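PDB 5HMA: trypsin-like serine protease from Magnetospirillum magneticum, which promotes magnetite formation in magnetosomes and activates the MamE protease, this chain being its metal-binding, trypsin-like but probably proteolytically inactive domain. Local coordinates for residues Gly98-Ala103 against Val114-Val119; Gln120-Pro125 against His135-Asp140. All coordinates share one frame; numbering follows the deposited sequence.

Both contacts belong to one antiparallel sheet of the trypsin-like domain, and their centres lie about 12 Å apart. The strand 112-121 serves both: interaction 1 pairs it with 100-106, and interaction 2, using its end and the chain beyond the corner, pairs it with 131-139. At the seam, OD1 of Asp-140 lies 3.0 Å from N of Leu-118, a probable hydrogen bond. Interaction 1 is remote from the metal. Interaction 2 comes closer: the side chain of His-135 is about 8 Å from the nickel ion bound by His-71 and His-186, and that of Leu-136 is about 6 Å from the side chain of His-71.

Interaction 1: Gly98-Ala103 against Val114-Val119; sequences GQQVFA and VRQGLV
Six backbone hydrogen bonds tie Gly-98-Ala-103 to Val-114-Val-119. The straightest join Val-101 N to Gly-117 O (2.7 Å) and Ala-103 N to Arg-115 O (2.8 Å), each donor lying nearly along the C=O axis; the return bonds, Gly-117 N to Val-101 O and Arg-115 N to Ala-103 O, lie in the carbonyl plane. Val-119 N gives a further bond to Gln-99 O. At the end, Gly-98 N reaches Val-119 O from above the carbonyl plane, with its N-H more bent (149°). Gly-98 has a positive phi, where a side chain would be jammed against the preceding carbonyl, so glycine suits this position. These are the two strands of a beta hairpin, 100-106 with 112-121, in a sheet of the trypsin-like domain. In the non-hydrogen-bonded pairs Gln-100/Leu-118 and Phe-102/Gln-116 the side chains share one face. Phe-102 has CG anti to its carbonyl carbon, and the CD2-CE2 side of the ring rests against CB of Gln-116, with CD2 3.5 Å away. Gln-116 takes the crowded position, CG between N and C (chi1 67°), and its extended chain runs alongside the ring. Gln-100 is extended too, its CG 3.7 Å from Gly-117 O, and its amide crosses that of Gln-116 obliquely, the planes 58° apart. An alanine in place of Gln-100 removes CG and the amide beyond it, and would probably loosen the packing on the face shared with Gln-116 and Leu-118. Leu-1 and Tyr-2 touch Phe-102. On the other face the branched valines suit a buried place: Val-101 CG1 meets Val-119 CG2 at 3.6 Å, the two side chains crossing at about a right angle, and Leu-152 packs on Val-101 and Ala-103.

Interaction 2: Gln120-Pro125 against His135-Asp140; sequences QSADAP and HLLRSD
Two classic beta bulges shape this antiparallel pairing, where the chain turns a corner at Ala-122 and Asp-123 before entering the hairpin 124-128/131-139 of the trypsin-like domain. In the first, Gln-120 and Ser-121 both face Arg-138, whose O takes a short, straight bond from Gln-120 N (2.6 Å) and a weak one from Ser-121 N. In the second, Asp-123 and Ala-124 both face Leu-136, and Ala-124 N donates to Leu-136 O in the carbonyl plane, on a lone pair. The corner itself is braced by an ST turn, Asp-123 N donating to Ser-121 OG, a job for a short hydroxyl side chain.

The tight part is apolar. On the face with Leu-136 and Arg-138, Ala-124, small enough to let a long neighbour pass, sets CB 3.7 Å from CG in the aliphatic part of Arg-138; the arginine bends at chi3 (70°) and carries its guanidinium on to a salt bridge with Glu-174. Leu-136 is backed by Phe-176 and Val-178 of strand 173-179. Not on that face, Leu-137 lays CD2 over Ala-122, 3.6 Å from CA.

The solvent side is looser and polar. Gln-120, bent at chi2, donates through NE2 to Asp-140 OD2, meeting the carboxylate from above its plane, with the two planar groups 87° apart. At the opposite end the exposed Asp-123 and His-135 lie side by side, carboxylate and ring planes 30° apart and OD1 of Asp-123 3.0 Å from CD2 of His-135. A water links the Asp-123 carboxylate to the backbone of His-135, donating to Asp-123 OD1 at 2.9 Å and accepting from His-135 N at 2.8 Å.

Interaction 1: Gly98-Ala103 against Val114-Val119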
# COMPACT_ATOMS: atom_id res chain seq x y z
N GLY A 98 -14.44 4.68 -13.88
CA GLY A 98 -14.69 6.04 -14.32
C GLY A 98 -14.46 7.01 -13.18
O GLY A 98 -14.34 8.22 -13.39
N GLN A 99 -14.39 6.48 -11.97
CA GLN A 99 -14.25 7.30 -10.79
C GLN A 99 -12.79 7.72 -10.65
O GLN A 99 -11.87 6.94 -10.86
CB GLN A 99 -14.73 6.55 -9.55
CG GLN A 99 -14.42 7.24 -8.23
CD GLN A 99 -15.25 6.69 -7.09
OE1 GLN A 99 -15.96 5.69 -7.25
NE2 GLN A 99 -15.16 7.33 -5.94
N GLN A 100 -12.58 8.98 -10.30
CA GLN A 100 -11.23 9.47 -10.09
C GLN A 100 -10.66 8.90 -8.81
O GLN A 100 -11.32 8.91 -7.76
CB GLN A 100 -11.23 10.99 -10.02
CG GLN A 100 -9.87 11.63 -10.13
CD GLN A 100 -9.96 13.14 -10.09
OE1 GLN A 100 -8.98 13.83 -10.34
NE2 GLN A 100 -11.14 13.65 -9.77
N VAL A 101 -9.43 8.40 -8.89
CA VAL A 101 -8.73 7.90 -7.70
C VAL A 101 -7.32 8.46 -7.64
O VAL A 101 -6.84 9.06 -8.60
CB VAL A 101 -8.70 6.36 -7.66
CG1 VAL A 101 -10.10 5.82 -7.39
CG2 VAL A 101 -8.18 5.80 -8.99
N PHE A 102 -6.66 8.27 -6.51
CA PHE A 102 -5.34 8.84 -6.29
C PHE A 102 -4.46 7.78 -5.67
O PHE A 102 -4.83 7.16 -4.68
CB PHE A 102 -5.41 10.08 -5.38
CG PHE A 102 -6.37 11.12 -5.89
CD1 PHE A 102 -7.74 10.97 -5.70
CD2 PHE A 102 -5.90 12.25 -6.55
CE1 PHE A 102 -8.64 11.93 -6.19
CE2 PHE A 102 -6.79 13.22 -7.02
CZ PHE A 102 -8.16 13.05 -6.85
N ALA A 103 -3.30 7.55 -6.29
CA ALA A 103 -2.39 6.52 -5.81
C ALA A 103 -1.19 7.18 -5.16
O ALA A 103 -0.49 7.97 -5.79
CB ALA A 103 -1.97 5.62 -6.96
N VAL A 114 2.48 11.02 -5.62
CA VAL A 114 1.04 10.93 -5.82
C VAL A 114 0.73 11.05 -7.30
O VAL A 114 1.37 11.83 -8.03
CB VAL A 114 0.28 12.01 -5.00
CG1 VAL A 114 0.68 13.41 -5.45
CG2 VAL A 114 -1.22 11.83 -5.13
N ARG A 115 -0.22 10.26 -7.76
CA ARG A 115 -0.73 10.39 -9.11
C ARG A 115 -2.23 10.14 -9.11
O ARG A 115 -2.73 9.24 -8.44
CB ARG A 115 -0.02 9.42 -10.05
CG ARG A 115 -0.56 9.42 -11.45
CD ARG A 115 0.25 10.33 -12.35
NE ARG A 115 0.91 9.55 -13.39
CZ ARG A 115 2.17 9.74 -13.77
NH1 ARG A 115 2.92 10.68 -13.19
NH2 ARG A 115 2.69 8.99 -14.73
N GLN A 116 -2.96 10.95 -9.85
CA GLN A 116 -4.39 10.73 -9.99
C GLN A 116 -4.68 10.03 -11.31
O GLN A 116 -3.92 10.12 -12.27
CB GLN A 116 -5.15 12.05 -9.93
CG GLN A 116 -4.88 12.94 -11.08
CD GLN A 116 -6.05 13.85 -11.36
OE1 GLN A 116 -6.89 13.56 -12.22
NE2 GLN A 116 -6.13 14.95 -10.61
N GLY A 117 -5.80 9.33 -11.34
CA GLY A 117 -6.25 8.67 -12.54
C GLY A 117 -7.69 8.22 -12.38
O GLY A 117 -8.34 8.50 -11.37
N LEU A 118 -8.17 7.52 -13.40
CA LEU A 118 -9.50 6.92 -13.37
C LEU A 118 -9.42 5.42 -13.12
O LEU A 118 -8.48 4.74 -13.54
CB LEU A 118 -10.21 7.20 -14.70
CG LEU A 118 -10.42 8.67 -15.01
CD1 LEU A 118 -11.22 8.85 -16.31
CD2 LEU A 118 -11.12 9.34 -13.82
N VAL A 119 -10.43 4.89 -12.43
CA VAL A 119 -10.64 3.45 -12.38
C VAL A 119 -11.03 2.98 -13.79
O VAL A 119 -11.92 3.56 -14.43
CB VAL A 119 -11.71 3.09 -11.35
CG1 VAL A 119 -11.94 1.58 -11.32
CG2 VAL A 119 -11.32 3.64 -9.99

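Interaction 2: Gln120-Pro125 against His135-Asp140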
# COMPACT_ATOMS: atom_id res chain seq x y z
N GLN A 120 -10.37 1.94 -14.30
CA GLN A 120 -10.59 1.55 -15.69
C GLN A 120 -11.28 0.19 -15.79
O GLN A 120 -11.83 -0.16 -16.84
CB GLN A 120 -9.26 1.52 -16.46
CG GLN A 120 -8.55 2.87 -16.56
CD GLN A 120 -9.19 3.84 -17.55
OE1 GLN A 120 -10.26 3.58 -18.12
NE2 GLN A 120 -8.53 4.98 -17.76
N SER A 121 -11.25 -0.55 -14.69
CA SER A 121 -11.93 -1.84 -14.60
C SER A 121 -12.09 -2.16 -13.14
O SER A 121 -11.28 -1.73 -12.32
CB SER A 121 -11.13 -2.94 -15.31
OG SER A 121 -11.58 -4.23 -14.91
N ALA A 122 -13.14 -2.90 -12.78
CA ALA A 122 -13.34 -3.25 -11.38
C ALA A 122 -13.22 -4.75 -11.15
O ALA A 122 -13.46 -5.24 -10.04
CB ALA A 122 -14.69 -2.74 -10.89
N ASP A 123 -12.83 -5.48 -12.20
CA ASP A 123 -12.71 -6.93 -12.12
C ASP A 123 -11.64 -7.41 -13.10
O ASP A 123 -11.92 -7.73 -14.26
CB ASP A 123 -14.06 -7.58 -12.42
CG ASP A 123 -14.18 -8.98 -11.83
OD1 ASP A 123 -13.14 -9.52 -11.40
OD2 ASP A 123 -15.30 -9.54 -11.82
N ALA A 124 -10.40 -7.44 -12.63
CA ALA A 124 -9.29 -7.86 -13.47
C ALA A 124 -8.41 -8.86 -12.73
O ALA A 124 -8.19 -8.72 -11.53
CB ALA A 124 -8.47 -6.66 -13.92
N PRO A 125 -7.91 -9.88 -13.46
CA PRO A 125 -6.96 -10.85 -12.92
C PRO A 125 -5.51 -10.37 -12.98
O PRO A 125 -5.18 -9.52 -13.81
CB PRO A 125 -7.15 -12.07 -13.84
CG PRO A 125 -7.54 -11.47 -15.14
CD PRO A 125 -8.36 -10.23 -14.82
N HIS A 135 -10.34 -10.42 -9.33
CA HIS A 135 -11.22 -9.33 -8.90
C HIS A 135 -10.47 -8.11 -8.39
O HIS A 135 -10.83 -7.52 -7.37
CB HIS A 135 -12.21 -9.84 -7.85
CG HIS A 135 -12.96 -11.07 -8.27
ND1 HIS A 135 -12.58 -12.34 -7.91
CD2 HIS A 135 -14.07 -11.21 -9.04
CE1 HIS A 135 -13.42 -13.22 -8.43
NE2 HIS A 135 -14.33 -12.56 -9.13
N LEU A 136 -9.41 -7.74 -9.10
CA LEU A 136 -8.68 -6.51 -8.81
C LEU A 136 -9.27 -5.33 -9.58
O LEU A 136 -9.98 -5.52 -10.58
CB LEU A 136 -7.21 -6.67 -9.18
CG LEU A 136 -6.47 -7.78 -8.44
CD1 LEU A 136 -5.14 -8.05 -9.11
CD2 LEU A 136 -6.25 -7.38 -7.00
N LEU A 137 -8.97 -4.13 -9.12
CA LEU A 137 -9.21 -2.92 -9.91
C LEU A 137 -8.06 -2.66 -10.87
O LEU A 137 -6.93 -3.10 -10.63
CB LEU A 137 -9.38 -1.72 -9.00
CG LEU A 137 -10.35 -1.85 -7.83
CD1 LEU A 137 -10.23 -0.62 -6.93
CD2 LEU A 137 -11.78 -2.00 -8.35
N ARG A 138 -8.33 -1.94 -11.94
CA ARG A 138 -7.26 -1.35 -12.74
C ARG A 138 -7.44 0.15 -12.84
O ARG A 138 -8.55 0.65 -13.05
CB ARG A 138 -7.22 -1.94 -14.13
CG ARG A 138 -6.79 -3.38 -14.11
CD ARG A 138 -6.53 -3.85 -15.50
NE ARG A 138 -5.33 -3.24 -16.07
CZ ARG A 138 -4.79 -3.65 -17.21
NH1 ARG A 138 -3.70 -3.07 -17.68
NH2 ARG A 138 -5.36 -4.65 -17.87
N SER A 139 -6.34 0.88 -12.69
CA SER A 139 -6.36 2.32 -12.88
C SER A 139 -5.01 2.80 -13.40
O SER A 139 -3.97 2.19 -13.14
CB SER A 139 -6.70 3.03 -11.58
OG SER A 139 -5.52 3.30 -10.86
N ASP A 140 -5.04 3.91 -14.12
CA ASP A 140 -3.81 4.50 -14.62
C ASP A 140 -3.18 5.45 -13.59
O ASP A 140 -2.28 6.22 -13.94
CB ASP A 140 -4.07 5.23 -15.94
CG ASP A 140 -5.38 6.02 -15.93
OD1 ASP A 140 -5.77 6.53 -14.86
OD2 ASP A 140 -6.02 6.13 -17.00
O HOH W 1 -10.72 -11.04 -12.06